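Decapping nuclease RAI1 (Candida albicans, PDB 5BUD) removes NAD caps from the 5' ends of RNAs with the help of divalent metal ions, and binds RAT1 directly to stabilise it and stimulate its exoribonuclease activity. Local coordinates at residues K87-E92 / P381-W386; Y172-I177 / L289-V294; S256-F261 / P310-A315. All blocks are in the same frame, centred on the assembly; numbering follows the deposited sequence.

Interaction 1: residues K87-E92 / P381-W386; sequences KYETSE and PEFTEW
In Trp386, CG stands anti to the backbone N (chi1 161°), and this carries the indole across to helix 78-92. In Glu89, CG lies beside the backbone N and the chain beyond it is extended, which brings the carboxylate to the pyrrole edge of the indole. One hydrogen bond joins the two groups. Trp386 NE1 donates to Glu89 OE1 at 2.8 Å, and the bond is moderately bent. The oxygen lies close to the indole plane, but the carboxylate is turned 43° against the ring and is met on its anti side. The same OE1 forms a salt bridge with Arg387, and OE2 is hydrogen-bonded to the backbone N of Ile96. The buried carboxylate is thus gripped at both oxygens, which limits its rotation. The nearby arginine would favour its charged form. The six-membered ring of the indole rests on the helix itself. Trp386 CZ2 is 3.5 Å from Glu89 O, and Trp386 CH2 is 3.6 Å from Thr90 CA. Thr90 OG1 sits over one face, shifted toward the rim, 3.5 Å from Trp386 CZ3. That hydroxyl is hydrogen-bonded to Ile86 O. Phe383 packs on Leu82, Ile85 and Ile86. The segment axes run 11.7 Å apart at 20°. This is a near-parallel helix pair at the edge of the nuclease fold, with tryptophan bridging the gap to helix 78-92.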
loop_
_atom_site.group_PDB
_atom_site.type_symbol
_atom_site.label_atom_id
_atom_site.label_comp_id
_atom_site.label_asym_id
_atom_site.label_seq_id
_atom_site.Cartn_x
_atom_site.Cartn_y
_atom_site.Cartn_z
ATOM N N LYS A 87 -12.929 -2.804 17.835
ATOM C CA LYS A 87 -13.745 -4.009 17.645
ATOM C C LYS A 87 -12.970 -5.303 17.869
ATOM O O LYS A 87 -13.435 -6.203 18.604
ATOM C CB LYS A 87 -14.365 -4.014 16.262
ATOM C CG LYS A 87 -15.379 -5.121 16.050
ATOM C CD LYS A 87 -16.209 -4.870 14.795
ATOM C CE LYS A 87 -17.181 -6.011 14.535
ATOM N NZ LYS A 87 -16.451 -7.298 14.417
ATOM N N TYR A 88 -11.783 -5.407 17.251
ATOM C CA TYR A 88 -10.969 -6.611 17.368
ATOM C C TYR A 88 -10.478 -6.788 18.774
ATOM O O TYR A 88 -10.552 -7.872 19.333
ATOM C CB TYR A 88 -9.761 -6.546 16.406
ATOM C CG TYR A 88 -8.810 -7.740 16.477
ATOM C CD1 TYR A 88 -9.180 -8.992 15.975
ATOM C CD2 TYR A 88 -7.531 -7.604 17.004
ATOM C CE1 TYR A 88 -8.307 -10.080 16.034
ATOM C CE2 TYR A 88 -6.649 -8.677 17.062
ATOM C CZ TYR A 88 -7.041 -9.909 16.585
ATOM O OH TYR A 88 -6.148 -10.948 16.649
ATOM N N GLU A 89 -9.918 -5.730 19.346
ATOM C CA GLU A 89 -9.328 -5.824 20.661
ATOM C C GLU A 89 -10.398 -6.093 21.734
ATOM O O GLU A 89 -10.099 -6.701 22.744
ATOM C CB GLU A 89 -8.541 -4.552 20.983
ATOM C CG GLU A 89 -7.293 -4.325 20.110
ATOM C CD GLU A 89 -6.486 -3.086 20.514
ATOM O OE1 GLU A 89 -7.048 -2.156 21.164
ATOM O OE2 GLU A 89 -5.262 -3.050 20.204
ATOM N N THR A 90 -11.621 -5.615 21.511
ATOM C CA THR A 90 -12.709 -5.826 22.454
ATOM C C THR A 90 -13.019 -7.330 22.456
ATOM O O THR A 90 -13.108 -7.928 23.525
ATOM C CB THR A 90 -13.938 -4.933 22.142
ATOM O OG1 THR A 90 -13.605 -3.554 22.358
ATOM C CG2 THR A 90 -15.128 -5.290 23.043
ATOM N N SER A 91 -13.082 -7.942 21.264
ATOM C CA SER A 91 -13.232 -9.412 21.119
ATOM C C SER A 91 -12.144 -10.228 21.792
ATOM O O SER A 91 -12.419 -11.263 22.384
ATOM C CB SER A 91 -13.249 -9.827 19.654
ATOM O OG SER A 91 -14.537 -9.738 19.121
ATOM N N GLU A 92 -10.908 -9.777 21.674
ATOM C CA GLU A 92 -9.774 -10.481 22.262
ATOM C C GLU A 92 -9.584 -10.199 23.745
ATOM O O GLU A 92 -8.832 -10.914 24.409
ATOM C CB GLU A 92 -8.497 -10.083 21.528
ATOM C CG GLU A 92 -8.477 -10.515 20.066
ATOM C CD GLU A 92 -8.298 -12.009 19.923
ATOM O OE1 GLU A 92 -7.337 -12.535 20.487
ATOM O OE2 GLU A 92 -9.123 -12.652 19.247
ATOM N N PRO A 381 -11.212 9.957 20.357
ATOM C CA PRO A 381 -11.570 9.819 21.771
ATOM C C PRO A 381 -12.129 8.443 22.118
ATOM O O PRO A 381 -11.895 7.959 23.238
ATOM C CB PRO A 381 -12.583 10.956 22.002
ATOM C CG PRO A 381 -13.084 11.328 20.633
ATOM C CD PRO A 381 -11.921 11.085 19.715
ATOM N N GLU A 382 -12.796 7.792 21.167
ATOM C CA GLU A 382 -13.279 6.427 21.354
ATOM C C GLU A 382 -12.102 5.477 21.567
ATOM O O GLU A 382 -12.167 4.584 22.416
ATOM C CB GLU A 382 -14.096 5.932 20.153
ATOM C CG GLU A 382 -15.431 6.651 19.928
ATOM C CD GLU A 382 -15.349 7.827 18.948
ATOM O OE1 GLU A 382 -16.372 8.073 18.285
ATOM O OE2 GLU A 382 -14.294 8.506 18.829
ATOM N N PHE A 383 -11.029 5.671 20.803
ATOM C CA PHE A 383 -9.870 4.765 20.911
ATOM C C PHE A 383 -9.074 4.968 22.173
ATOM O O PHE A 383 -8.724 3.986 22.836
ATOM C CB PHE A 383 -8.941 4.893 19.693
ATOM C CG PHE A 383 -7.707 4.008 19.767
ATOM C CD1 PHE A 383 -7.826 2.625 19.689
ATOM C CD2 PHE A 383 -6.446 4.549 19.922
ATOM C CE1 PHE A 383 -6.706 1.800 19.756
ATOM C CE2 PHE A 383 -5.321 3.733 19.987
ATOM C CZ PHE A 383 -5.454 2.364 19.903
ATOM N N THR A 384 -8.778 6.228 22.518
ATOM C CA THR A 384 -8.064 6.531 23.765
ATOM C C THR A 384 -8.825 5.983 24.997
ATOM O O THR A 384 -8.228 5.346 25.881
ATOM C CB THR A 384 -7.729 8.039 23.899
ATOM O OG1 THR A 384 -8.930 8.832 23.907
ATOM C CG2 THR A 384 -6.849 8.509 22.726
ATOM N N GLU A 385 -10.141 6.188 25.021
ATOM C CA GLU A 385 -10.974 5.666 26.119
ATOM C C GLU A 385 -10.912 4.158 26.175
ATOM O O GLU A 385 -10.727 3.583 27.248
ATOM C CB GLU A 385 -12.434 6.076 25.965
ATOM C CG GLU A 385 -13.269 5.673 27.156
ATOM C CD GLU A 385 -14.737 6.020 27.019
ATOM O OE1 GLU A 385 -15.080 7.024 26.367
ATOM O OE2 GLU A 385 -15.543 5.273 27.592
ATOM N N TRP A 386 -11.086 3.508 25.020
ATOM C CA TRP A 386 -10.951 2.053 24.981
ATOM C C TRP A 386 -9.626 1.619 25.606
ATOM O O TRP A 386 -9.608 0.751 26.477
ATOM C CB TRP A 386 -11.091 1.488 23.562
ATOM C CG TRP A 386 -10.501 0.100 23.444
ATOM C CD1 TRP A 386 -9.377 -0.267 22.735
ATOM C CD2 TRP A 386 -10.968 -1.097 24.097
ATOM N NE1 TRP A 386 -9.125 -1.619 22.906
ATOM C CE2 TRP A 386 -10.082 -2.151 23.728
ATOM C CE3 TRP A 386 -12.039 -1.384 24.954
ATOM C CZ2 TRP A 386 -10.252 -3.458 24.174
ATOM C CZ3 TRP A 386 -12.194 -2.694 25.410
ATOM C CH2 TRP A 386 -11.306 -3.712 25.015
#

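Interaction 2: residues Y172-I177 / L289-V294; sequences YKFETI and LILKNV. With MN (manganese (II) ion), chain G; nucleotides of chain C.
Phe174 points its ring edge at strand 291-298. Its CE1 lies 4.0 Å from Leu291 CD2, and the two side chains cross at about a right angle. Leu291 CD1 is almost as near, so the CE1 corner meets both branches of the leucine. Phe174 CE1 is also 4.2 Å from Val294 CG2. One turn on, Ile177 CD1 approaches Leu291 CD2 at 4.3 Å. Phe174 has CG anti to the backbone N (chi1 -180°), which carries the ring out toward the strand. The strand has a classic beta bulge, where Lys292 and Asn293 both face Phe284.

This contact belongs to the PD-(D/E)XK nuclease fold. Helix 158-178 packs against the strands with one side and supplies Glu175 to the metal site with another.

In the metal contacts, Glu175 OE1 binds a manganese ion at 2.2 Å, and four waters complete its observed ligands. Glu175 OE2 stays 3.3 Å from that manganese, so the carboxylate binds through one oxygen.

RNA lies beside the same helix. The sugar of U1 of chain C sits over one face of the Tyr172 ring, and Tyr172 OH is 2.9 Å from its O4'. That hydroxyl is hydrogen-bonded to Asn202.

Among hydrogen bonds within the helix, Tyr172 O accepts from Thr176 N and, at 3.0 Å, from Thr176 OG1. The two donors reach it from opposite faces of its plane.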
loop_
_atom_site.group_PDB
_atom_site.type_symbol
_atom_site.label_atom_id
_atom_site.label_comp_id
_atom_site.label_asym_id
_atom_site.label_seq_id
_atom_site.Cartn_x
_atom_site.Cartn_y
_atom_site.Cartn_z
ATOM N N TYR A 172 -8.034 0.457 -12.522
ATOM C CA TYR A 172 -9.301 0.050 -11.890
ATOM C C TYR A 172 -10.165 -0.782 -12.815
ATOM O O TYR A 172 -10.827 -1.708 -12.383
ATOM C CB TYR A 172 -10.078 1.309 -11.466
ATOM C CG TYR A 172 -9.366 2.132 -10.430
ATOM C CD1 TYR A 172 -9.050 1.598 -9.170
ATOM C CD2 TYR A 172 -9.011 3.432 -10.696
ATOM C CE1 TYR A 172 -8.387 2.357 -8.225
ATOM C CE2 TYR A 172 -8.365 4.204 -9.759
ATOM C CZ TYR A 172 -8.054 3.663 -8.526
ATOM O OH TYR A 172 -7.424 4.482 -7.627
ATOM N N LYS A 173 -10.136 -0.495 -14.108
ATOM C CA LYS A 173 -10.908 -1.299 -15.069
ATOM C C LYS A 173 -10.390 -2.730 -15.105
ATOM O O LYS A 173 -11.158 -3.701 -15.174
ATOM C CB LYS A 173 -10.825 -0.669 -16.470
ATOM C CG LYS A 173 -11.575 -1.431 -17.566
ATOM C CD LYS A 173 -13.093 -1.377 -17.450
ATOM C CE LYS A 173 -13.727 -1.917 -18.733
ATOM N NZ LYS A 173 -15.209 -2.028 -18.609
ATOM N N PHE A 174 -9.068 -2.876 -15.033
ATOM C CA PHE A 174 -8.470 -4.190 -15.027
ATOM C C PHE A 174 -8.938 -4.992 -13.820
ATOM O O PHE A 174 -9.282 -6.175 -13.959
ATOM C CB PHE A 174 -6.925 -4.080 -15.070
ATOM C CG PHE A 174 -6.231 -5.400 -15.077
ATOM C CD1 PHE A 174 -6.392 -6.282 -16.140
ATOM C CD2 PHE A 174 -5.399 -5.765 -14.031
ATOM C CE1 PHE A 174 -5.746 -7.517 -16.146
ATOM C CE2 PHE A 174 -4.732 -6.999 -14.033
ATOM C CZ PHE A 174 -4.927 -7.882 -15.084
ATOM N N GLU A 175 -8.970 -4.352 -12.647
ATOM C CA GLU A 175 -9.465 -4.997 -11.462
ATOM C C GLU A 175 -10.906 -5.455 -11.656
ATOM O O GLU A 175 -11.281 -6.533 -11.213
ATOM C CB GLU A 175 -9.431 -4.071 -10.239
ATOM C CG GLU A 175 -8.061 -3.664 -9.737
ATOM C CD GLU A 175 -8.169 -2.634 -8.605
ATOM O OE1 GLU A 175 -9.296 -2.403 -8.141
ATOM O OE2 GLU A 175 -7.170 -2.028 -8.202
ATOM N N THR A 176 -11.691 -4.616 -12.312
ATOM C CA THR A 176 -13.103 -4.900 -12.545
ATOM C C THR A 176 -13.285 -6.084 -13.491
ATOM O O THR A 176 -14.075 -6.950 -13.200
ATOM C CB THR A 176 -13.821 -3.636 -13.079
ATOM O OG1 THR A 176 -13.656 -2.577 -12.123
ATOM C CG2 THR A 176 -15.290 -3.894 -13.297
ATOM N N ILE A 177 -12.535 -6.135 -14.592
ATOM C CA ILE A 177 -12.718 -7.215 -15.579
ATOM C C ILE A 177 -11.978 -8.517 -15.240
ATOM O O ILE A 177 -12.306 -9.561 -15.793
ATOM C CB ILE A 177 -12.500 -6.734 -17.033
ATOM C CG1 ILE A 177 -11.070 -6.231 -17.302
ATOM C CG2 ILE A 177 -13.465 -5.602 -17.326
ATOM C CD1 ILE A 177 -10.052 -7.312 -17.568
ATOM N N LEU A 289 -4.608 0.905 -25.203
ATOM C CA LEU A 289 -5.161 0.446 -23.933
ATOM C C LEU A 289 -5.982 -0.831 -24.055
ATOM O O LEU A 289 -6.889 -1.076 -23.277
ATOM C CB LEU A 289 -5.966 1.578 -23.256
ATOM C CG LEU A 289 -5.279 2.960 -23.286
ATOM C CD1 LEU A 289 -6.085 4.059 -22.618
ATOM C CD2 LEU A 289 -3.915 2.868 -22.641
ATOM N N ILE A 290 -5.637 -1.673 -25.019
ATOM C CA ILE A 290 -6.233 -2.985 -25.127
ATOM C C ILE A 290 -5.343 -3.952 -24.329
ATOM O O ILE A 290 -4.121 -3.949 -24.511
ATOM C CB ILE A 290 -6.284 -3.450 -26.605
ATOM C CG1 ILE A 290 -6.947 -2.400 -27.524
ATOM C CG2 ILE A 290 -6.986 -4.779 -26.718
ATOM C CD1 ILE A 290 -8.388 -2.089 -27.164
ATOM N N LEU A 291 -5.951 -4.816 -23.516
ATOM C CA LEU A 291 -5.216 -5.836 -22.768
ATOM C C LEU A 291 -4.723 -6.888 -23.746
ATOM O O LEU A 291 -5.519 -7.461 -24.482
ATOM C CB LEU A 291 -6.102 -6.490 -21.717
ATOM C CG LEU A 291 -5.547 -7.605 -20.841
ATOM C CD1 LEU A 291 -4.400 -7.141 -19.949
ATOM C CD2 LEU A 291 -6.630 -8.230 -19.994
ATOM N N LYS A 292 -3.419 -7.141 -23.732
ATOM C CA LYS A 292 -2.766 -8.051 -24.686
ATOM C C LYS A 292 -2.397 -9.369 -24.037
ATOM O O LYS A 292 -2.589 -10.418 -24.617
ATOM C CB LYS A 292 -1.501 -7.400 -25.210
ATOM C CG LYS A 292 -1.724 -6.049 -25.882
ATOM C CD LYS A 292 -2.692 -6.139 -27.057
ATOM C CE LYS A 292 -2.165 -7.047 -28.164
ATOM N NZ LYS A 292 -3.267 -7.369 -29.108
ATOM N N ASN A 293 -1.854 -9.316 -22.831
ATOM C CA ASN A 293 -1.561 -10.530 -22.085
ATOM C C ASN A 293 -1.455 -10.281 -20.572
ATOM O O ASN A 293 -1.282 -9.140 -20.119
ATOM C CB ASN A 293 -0.275 -11.191 -22.615
ATOM C CG ASN A 293 0.950 -10.341 -22.384
ATOM O OD1 ASN A 293 1.102 -9.296 -22.984
ATOM N ND2 ASN A 293 1.835 -10.792 -21.513
ATOM N N VAL A 294 -1.559 -11.366 -19.810
ATOM C CA VAL A 294 -1.509 -11.317 -18.369
ATOM C C VAL A 294 -0.421 -12.238 -17.872
ATOM O O VAL A 294 -0.278 -13.338 -18.381
ATOM C CB VAL A 294 -2.865 -11.736 -17.785
ATOM C CG1 VAL A 294 -2.794 -11.885 -16.280
ATOM C CG2 VAL A 294 -3.928 -10.736 -18.229
HETATM MN MN MN G . -9.737 -1.622 -6.124
ATOM O OP3 U C 1 -1.723 0.075 -5.778
ATOM P P U C 1 -2.686 -0.555 -6.722
ATOM O OP1 U C 1 -1.999 -1.264 -7.844
ATOM O OP2 U C 1 -3.755 -1.330 -5.999
ATOM O "O5'" U C 1 -3.414 0.726 -7.350
ATOM C "C5'" U C 1 -4.712 0.574 -7.945
ATOM C "C4'" U C 1 -4.902 1.514 -9.115
ATOM O "O4'" U C 1 -5.187 2.849 -8.626
ATOM C "C3'" U C 1 -3.730 1.714 -10.069
ATOM O "O3'" U C 1 -3.639 0.635 -10.995
ATOM C "C2'" U C 1 -4.144 3.016 -10.745
ATOM O "O2'" U C 1 -5.210 2.852 -11.653
ATOM C "C1'" U C 1 -4.710 3.800 -9.557
ATOM N N1 U C 1 -3.723 4.665 -8.893
ATOM C C2 U C 1 -3.473 5.885 -9.485
ATOM O O2 U C 1 -4.039 6.254 -10.493
ATOM N N3 U C 1 -2.559 6.668 -8.829
ATOM C C4 U C 1 -1.869 6.358 -7.676
ATOM O O4 U C 1 -1.073 7.173 -7.211
ATOM C C5 U C 1 -2.169 5.069 -7.131
ATOM C C6 U C 1 -3.059 4.282 -7.748
HETATM O O HOH W 1 -11.727 -2.932 -5.928
HETATM O O HOH W 2 -10.029 -0.341 -4.108
HETATM O O HOH W 3 -8.583 -3.350 -4.925
HETATM O O HOH W 4 -11.074 -0.327 -7.424
#

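Interaction 3: residues S256-F261 / P310-A315; sequences SQVVSF and PLTNAA. With nucleotides of chain C.
Thr312 OG1 is hydrogen-bonded to Glu262 OE2, on the same helix 255-275 against which the threonine's methyl packs. The backbone oxygen of Thr312 is hydrogen-bonded to Lys319 NZ. The hydroxyl and the backbone oxygen of this buried residue are thus bonded, one to the helix and one to the loop that follows. At chi1 57°, OG1 lies between the backbone N and the carbonyl carbon, near Glu262, while CG2 stands anti to the carbonyl carbon and meets Val258.

The methyl meets Val258 first. Thr312 CG2 is 3.5 Å from Val258 CG1, tighter than usual for two carbons, and the side chains cross at about a right angle. The same methyl lies 4.2 Å from Val259 CA, so it also rests on the helix backbone. The two backbones come closest here, with Val259 CA and Thr312 CA 6.0 Å apart.

Leu311 continues the apolar patch on the outer side. Its CB is 4.2 Å from Val258 CG1, and its CD1 is equally far from Val258 CG2. Both branches of the valine are thus used, CG1 by both loop residues and CG2 by the leucine tip. Leu311 N is hydrogen-bonded to Asn309 OD1. Val258 and Leu311 also touch a crystal neighbour.

Another side of the helix faces RNA. Ser260 OG is 3.3 Å from O2 of U4 of chain C. Gln257 also lies beside the U4 sugar, but that fit is too close to interpret in detail. This is a helix-on-loop contact. The first turns of helix 255-275 lie between bound RNA and the connection from helix 302-307 to helix 322-339.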
loop_
_atom_site.group_PDB
_atom_site.type_symbol
_atom_site.label_atom_id
_atom_site.label_comp_id
_atom_site.label_asym_id
_atom_site.label_seq_id
_atom_site.Cartn_x
_atom_site.Cartn_y
_atom_site.Cartn_z
ATOM N N SER A 256 14.855 0.593 -22.486
ATOM C CA SER A 256 14.389 1.678 -21.620
ATOM C C SER A 256 13.190 1.182 -20.822
ATOM O O SER A 256 13.077 1.443 -19.600
ATOM C CB SER A 256 14.003 2.908 -22.429
ATOM O OG SER A 256 14.210 4.062 -21.648
ATOM N N GLN A 257 12.329 0.434 -21.515
ATOM C CA GLN A 257 11.092 -0.075 -20.930
ATOM C C GLN A 257 11.396 -1.189 -19.943
ATOM O O GLN A 257 10.713 -1.325 -18.926
ATOM C CB GLN A 257 10.107 -0.530 -22.018
ATOM C CG GLN A 257 9.820 0.559 -23.050
ATOM C CD GLN A 257 8.645 0.298 -23.990
ATOM O OE1 GLN A 257 8.612 0.845 -25.099
ATOM N NE2 GLN A 257 7.651 -0.483 -23.545
ATOM N N VAL A 258 12.443 -1.962 -20.216
ATOM C CA VAL A 258 12.891 -2.981 -19.284
ATOM C C VAL A 258 13.353 -2.424 -17.932
ATOM O O VAL A 258 13.008 -3.010 -16.893
ATOM C CB VAL A 258 14.025 -3.835 -19.898
ATOM C CG1 VAL A 258 14.637 -4.732 -18.855
ATOM C CG2 VAL A 258 13.486 -4.657 -21.043
ATOM N N VAL A 259 14.121 -1.325 -17.907
ATOM C CA VAL A 259 14.550 -0.789 -16.607
ATOM C C VAL A 259 13.385 -0.141 -15.864
ATOM O O VAL A 259 13.282 -0.273 -14.652
ATOM C CB VAL A 259 15.849 0.091 -16.591
ATOM C CG1 VAL A 259 16.615 0.024 -17.906
ATOM C CG2 VAL A 259 15.582 1.529 -16.161
ATOM N N SER A 260 12.487 0.507 -16.589
ATOM C CA SER A 260 11.286 1.040 -15.975
ATOM C C SER A 260 10.403 -0.072 -15.386
ATOM O O SER A 260 9.851 0.078 -14.286
ATOM C CB SER A 260 10.505 1.851 -17.013
ATOM O OG SER A 260 9.393 2.440 -16.404
ATOM N N PHE A 261 10.268 -1.184 -16.100
ATOM C CA PHE A 261 9.467 -2.281 -15.612
ATOM C C PHE A 261 10.123 -2.878 -14.363
ATOM O O PHE A 261 9.438 -3.176 -13.383
ATOM C CB PHE A 261 9.195 -3.367 -16.679
ATOM C CG PHE A 261 8.394 -4.522 -16.132
ATOM C CD1 PHE A 261 7.027 -4.375 -15.853
ATOM C CD2 PHE A 261 9.009 -5.718 -15.797
ATOM C CE1 PHE A 261 6.317 -5.421 -15.285
ATOM C CE2 PHE A 261 8.294 -6.765 -15.219
ATOM C CZ PHE A 261 6.946 -6.619 -14.989
ATOM N N PRO A 310 19.897 -9.887 -17.269
ATOM C CA PRO A 310 21.106 -9.470 -17.952
ATOM C C PRO A 310 21.032 -8.057 -18.552
ATOM O O PRO A 310 22.070 -7.448 -18.764
ATOM C CB PRO A 310 21.297 -10.539 -19.030
ATOM C CG PRO A 310 19.960 -11.122 -19.244
ATOM C CD PRO A 310 19.251 -11.036 -17.937
ATOM N N LEU A 311 19.827 -7.532 -18.781
ATOM C CA LEU A 311 19.665 -6.204 -19.341
ATOM C C LEU A 311 19.705 -5.061 -18.341
ATOM O O LEU A 311 19.856 -3.929 -18.757
ATOM C CB LEU A 311 18.351 -6.108 -20.125
ATOM C CG LEU A 311 18.118 -7.167 -21.199
ATOM C CD1 LEU A 311 16.956 -6.754 -22.090
ATOM C CD2 LEU A 311 19.375 -7.362 -22.028
ATOM N N THR A 312 19.595 -5.309 -17.036
ATOM C CA THR A 312 19.441 -4.180 -16.135
ATOM C C THR A 312 20.581 -3.992 -15.167
ATOM O O THR A 312 20.358 -3.656 -14.013
ATOM C CB THR A 312 18.131 -4.310 -15.349
ATOM O OG1 THR A 312 18.134 -5.558 -14.641
ATOM C CG2 THR A 312 16.963 -4.261 -16.296
ATOM N N ASN A 313 21.816 -4.171 -15.616
ATOM C CA ASN A 313 22.932 -3.855 -14.734
ATOM C C ASN A 313 23.207 -2.360 -14.612
ATOM O O ASN A 313 22.898 -1.573 -15.508
ATOM C CB ASN A 313 24.190 -4.634 -15.103
ATOM C CG ASN A 313 24.167 -6.033 -14.529
ATOM O OD1 ASN A 313 24.862 -6.322 -13.562
ATOM N ND2 ASN A 313 23.318 -6.892 -15.079
ATOM N N ALA A 314 23.760 -1.993 -13.463
ATOM C CA ALA A 314 24.144 -0.628 -13.152
ATOM C C ALA A 314 25.219 -0.669 -12.071
ATOM O O ALA A 314 25.488 -1.728 -11.487
ATOM C CB ALA A 314 22.931 0.169 -12.670
ATOM N N ALA A 315 25.834 0.482 -11.806
ATOM C CA ALA A 315 26.709 0.621 -10.653
ATOM C C ALA A 315 25.961 0.091 -9.437
ATOM O O ALA A 315 24.742 0.302 -9.313
ATOM C CB ALA A 315 27.086 2.076 -10.449
ATOM P P U C 4 3.170 5.167 -21.473
ATOM O OP1 U C 4 2.990 6.058 -22.649
ATOM O OP2 U C 4 2.169 4.128 -21.168
ATOM O "O5'" U C 4 4.597 4.478 -21.602
ATOM C "C5'" U C 4 5.736 5.251 -22.013
ATOM C "C4'" U C 4 6.538 4.451 -23.002
ATOM O "O4'" U C 4 7.910 4.923 -23.022
ATOM C "C3'" U C 4 6.682 3.002 -22.593
ATOM O "O3'" U C 4 7.058 2.262 -23.741
ATOM C "C2'" U C 4 7.727 3.127 -21.490
ATOM O "O2'" U C 4 8.324 1.920 -21.059
ATOM C "C1'" U C 4 8.681 4.162 -22.103
ATOM N N1 U C 4 9.281 5.087 -21.126
ATOM C C2 U C 4 9.652 4.574 -19.897
ATOM O O2 U C 4 9.506 3.401 -19.596
ATOM N N3 U C 4 10.195 5.489 -19.030
ATOM C C4 U C 4 10.404 6.832 -19.256
ATOM O O4 U C 4 10.905 7.525 -18.369
ATOM C C5 U C 4 9.995 7.288 -20.549
ATOM C C6 U C 4 9.461 6.422 -21.419
#

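Overall arrangement
The three contacts belong to one PD-(D/E)XK nuclease chain of the RAI1 family. Along the sequence, interaction 1 encloses the other two and brings helix 381-389 back to helix 78-92. Interactions 2 and 3 alternate: 172-177, 256-261, 289-294, then 310-315. Their centres are about 25 Å apart and their nearest atoms about 9 Å. Both lie beside the bound RNA, interaction 2 at U1 and a manganese ion, interaction 3 at U4. Interaction 1 is on the opposite side of the chain's centre, with its centre about 40 Å from that of interaction 2 and about 48 Å from that of interaction 3. It therefore joins peripheral helices away from the metal site and the bound RNA.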